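PDB 1K0F: zinc-binding protein TroA from Treponema pallidum, which binds zinc with high affinity in the periplasm and delivers it to the membrane permease of the TroABC ABC transporter for import. Local coordinates for residues I55-L60 with R77-V82. Residues are numbered along the deposited sequence; the frame is centred on the assembly and turned at random.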
loop_
_atom_site.group_PDB
_atom_site.type_symbol
_atom_site.label_atom_id
_atom_site.label_comp_id
_atom_site.label_asym_id
_atom_site.label_seq_id
_atom_site.Cartn_x
_atom_site.Cartn_y
_atom_site.Cartn_z
ATOM N N ILE A 55 -11.984 -14.128 -4.486
ATOM C CA ILE A 55 -10.580 -13.858 -4.214
ATOM C C ILE A 55 -10.266 -12.452 -4.710
ATOM O O ILE A 55 -10.574 -12.099 -5.853
ATOM C CB ILE A 55 -9.642 -14.854 -4.913
ATOM C CG1 ILE A 55 -9.692 -16.208 -4.202
ATOM C CG2 ILE A 55 -8.213 -14.323 -4.877
ATOM C CD1 ILE A 55 -8.937 -17.298 -4.934
ATOM N N LEU A 56 -9.657 -11.657 -3.832
ATOM C CA LEU A 56 -9.318 -10.275 -4.143
ATOM C C LEU A 56 -7.835 -9.980 -3.990
ATOM O O LEU A 56 -7.213 -10.315 -2.981
ATOM C CB LEU A 56 -10.120 -9.323 -3.249
ATOM C CG LEU A 56 -11.615 -9.182 -3.556
ATOM C CD1 LEU A 56 -12.240 -8.176 -2.601
ATOM C CD2 LEU A 56 -11.808 -8.751 -4.998
ATOM N N TYR A 57 -7.281 -9.341 -5.010
ATOM C CA TYR A 57 -5.885 -8.968 -5.002
ATOM C C TYR A 57 -5.680 -7.709 -5.839
ATOM O O TYR A 57 -6.518 -7.344 -6.668
ATOM C CB TYR A 57 -5.018 -10.125 -5.510
ATOM C CG TYR A 57 -5.174 -10.487 -6.976
ATOM C CD1 TYR A 57 -6.346 -11.075 -7.456
ATOM C CD2 TYR A 57 -4.108 -10.312 -7.868
ATOM C CE1 TYR A 57 -6.450 -11.480 -8.772
ATOM C CE2 TYR A 57 -4.206 -10.718 -9.193
ATOM C CZ TYR A 57 -5.376 -11.300 -9.638
ATOM O OH TYR A 57 -5.469 -11.678 -10.960
ATOM N N ASN A 58 -4.564 -7.038 -5.595
ATOM C CA ASN A 58 -4.214 -5.809 -6.281
ATOM C C ASN A 58 -4.272 -5.869 -7.804
ATOM O O ASN A 58 -5.173 -5.317 -8.450
ATOM C CB ASN A 58 -2.801 -5.404 -5.870
ATOM C CG ASN A 58 -2.624 -3.914 -5.778
ATOM O OD1 ASN A 58 -3.523 -3.202 -5.312
ATOM N ND2 ASN A 58 -1.466 -3.426 -6.208
ATOM N N GLY A 59 -3.283 -6.567 -8.349
ATOM C CA GLY A 59 -3.118 -6.666 -9.778
ATOM C C GLY A 59 -1.884 -5.800 -9.939
ATOM O O GLY A 59 -1.047 -5.762 -9.032
ATOM N N LEU A 60 -1.768 -5.082 -11.046
ATOM C CA LEU A 60 -0.613 -4.227 -11.256
ATOM C C LEU A 60 0.674 -4.921 -10.813
ATOM O O LEU A 60 1.613 -4.292 -10.333
ATOM C CB LEU A 60 -0.795 -2.915 -10.496
ATOM C CG LEU A 60 -2.058 -2.125 -10.853
ATOM C CD1 LEU A 60 -1.905 -0.702 -10.356
ATOM C CD2 LEU A 60 -2.283 -2.136 -12.366
ATOM N N ARG A 77 -13.560 -19.881 -9.524
ATOM C CA ARG A 77 -14.198 -18.981 -8.575
ATOM C C ARG A 77 -13.999 -17.550 -9.010
ATOM O O ARG A 77 -13.395 -17.281 -10.044
ATOM C CB ARG A 77 -13.584 -19.151 -7.189
ATOM C CG ARG A 77 -12.146 -18.656 -7.102
ATOM C CD ARG A 77 -11.337 -19.472 -6.105
ATOM N NE ARG A 77 -11.629 -20.900 -6.202
ATOM C CZ ARG A 77 -11.968 -21.662 -5.168
ATOM N NH1 ARG A 77 -12.056 -21.135 -3.956
ATOM N NH2 ARG A 77 -12.222 -22.951 -5.347
ATOM N N LEU A 78 -14.498 -16.629 -8.204
ATOM C CA LEU A 78 -14.352 -15.223 -8.511
ATOM C C LEU A 78 -12.937 -14.787 -8.128
ATOM O O LEU A 78 -12.545 -14.902 -6.971
ATOM C CB LEU A 78 -15.380 -14.408 -7.726
ATOM C CG LEU A 78 -16.759 -14.245 -8.366
ATOM C CD1 LEU A 78 -17.676 -13.449 -7.438
ATOM C CD2 LEU A 78 -16.617 -13.540 -9.704
ATOM N N VAL A 79 -12.172 -14.312 -9.110
ATOM C CA VAL A 79 -10.807 -13.846 -8.875
ATOM C C VAL A 79 -10.673 -12.486 -9.524
ATOM O O VAL A 79 -10.797 -12.349 -10.738
ATOM C CB VAL A 79 -9.766 -14.789 -9.481
ATOM C CG1 VAL A 79 -8.389 -14.153 -9.401
ATOM C CG2 VAL A 79 -9.782 -16.114 -8.741
ATOM N N VAL A 80 -10.407 -11.479 -8.706
ATOM C CA VAL A 80 -10.304 -10.122 -9.204
ATOM C C VAL A 80 -9.110 -9.319 -8.690
ATOM O O VAL A 80 -8.876 -9.229 -7.489
ATOM C CB VAL A 80 -11.609 -9.349 -8.880
ATOM C CG1 VAL A 80 -11.388 -7.846 -9.013
ATOM C CG2 VAL A 80 -12.726 -9.815 -9.807
ATOM N N ALA A 81 -8.355 -8.758 -9.629
ATOM C CA ALA A 81 -7.220 -7.907 -9.312
ATOM C C ALA A 81 -7.871 -6.536 -9.365
ATOM O O ALA A 81 -7.931 -5.903 -10.416
ATOM C CB ALA A 81 -6.142 -8.031 -10.374
ATOM N N VAL A 82 -8.393 -6.114 -8.224
ATOM C CA VAL A 82 -9.103 -4.847 -8.087
ATOM C C VAL A 82 -8.501 -3.625 -8.748
ATOM O O VAL A 82 -9.197 -2.894 -9.457
ATOM C CB VAL A 82 -9.329 -4.504 -6.606
ATOM C CG1 VAL A 82 -10.133 -5.610 -5.939
ATOM C CG2 VAL A 82 -7.994 -4.318 -5.907
#
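I55-Y57 and L78-A81 run as neighbouring parallel strands, with axes 4.9 Å apart and 9° from exact alignment. I55 pairs with V79, and its N and O bond to L78 and V80 on either side of it. I55 N donates to L78 O at 2.7 Å. I55 O accepts a bond from V80 N, and Y57 N donates to V80 O. A fourth bond, V82 N to Y57 O, is weak and bent, and the position of Y57 O is uncertain. Strand 78-81 is one edge strand of the four-stranded parallel sheet, and helix 67-73 links the two strands in a beta-alpha-beta unit.

I55, Y57, V79 and A81 share one face. I55 and V79 lie side by side, CB of I55 4.0 Å from CG2 of V79. CD1 of I55 also meets the aliphatic CD of R77 at 3.4 Å. With CG between the backbone N and carbonyl carbon (chi1 68°), the Y57 ring leans over the second strand. A81 CB lies over one ring face in a CH-pi contact, 3.6 Å from the centroid of the Y57 ring. CE1 of Y57 touches CG1 of V79, and F70 of helix 67-73 also meets this ring. On the opposite face L56 and V80 pair, and beyond the strand end CG1 of V82 meets CD2 of L56 at 3.7 Å, the two side chains crossing at about a right angle. Helices 10-20 and 107-124 pack on L56 and V82.

Past the strand, G59 CA lies 3.4 Å from A81 CB, and the backbone of G59 has a shape suited to glycine. N58 bonds through OD1 to S83 OG and through ND2 to P101 O. Three sound backbone bonds and apolar packing on both faces thus hold the strand pair. Partners outside it set the N58 carboxamide, near H37 and H102, which bind zinc in the loaded protein; the site is vacant here.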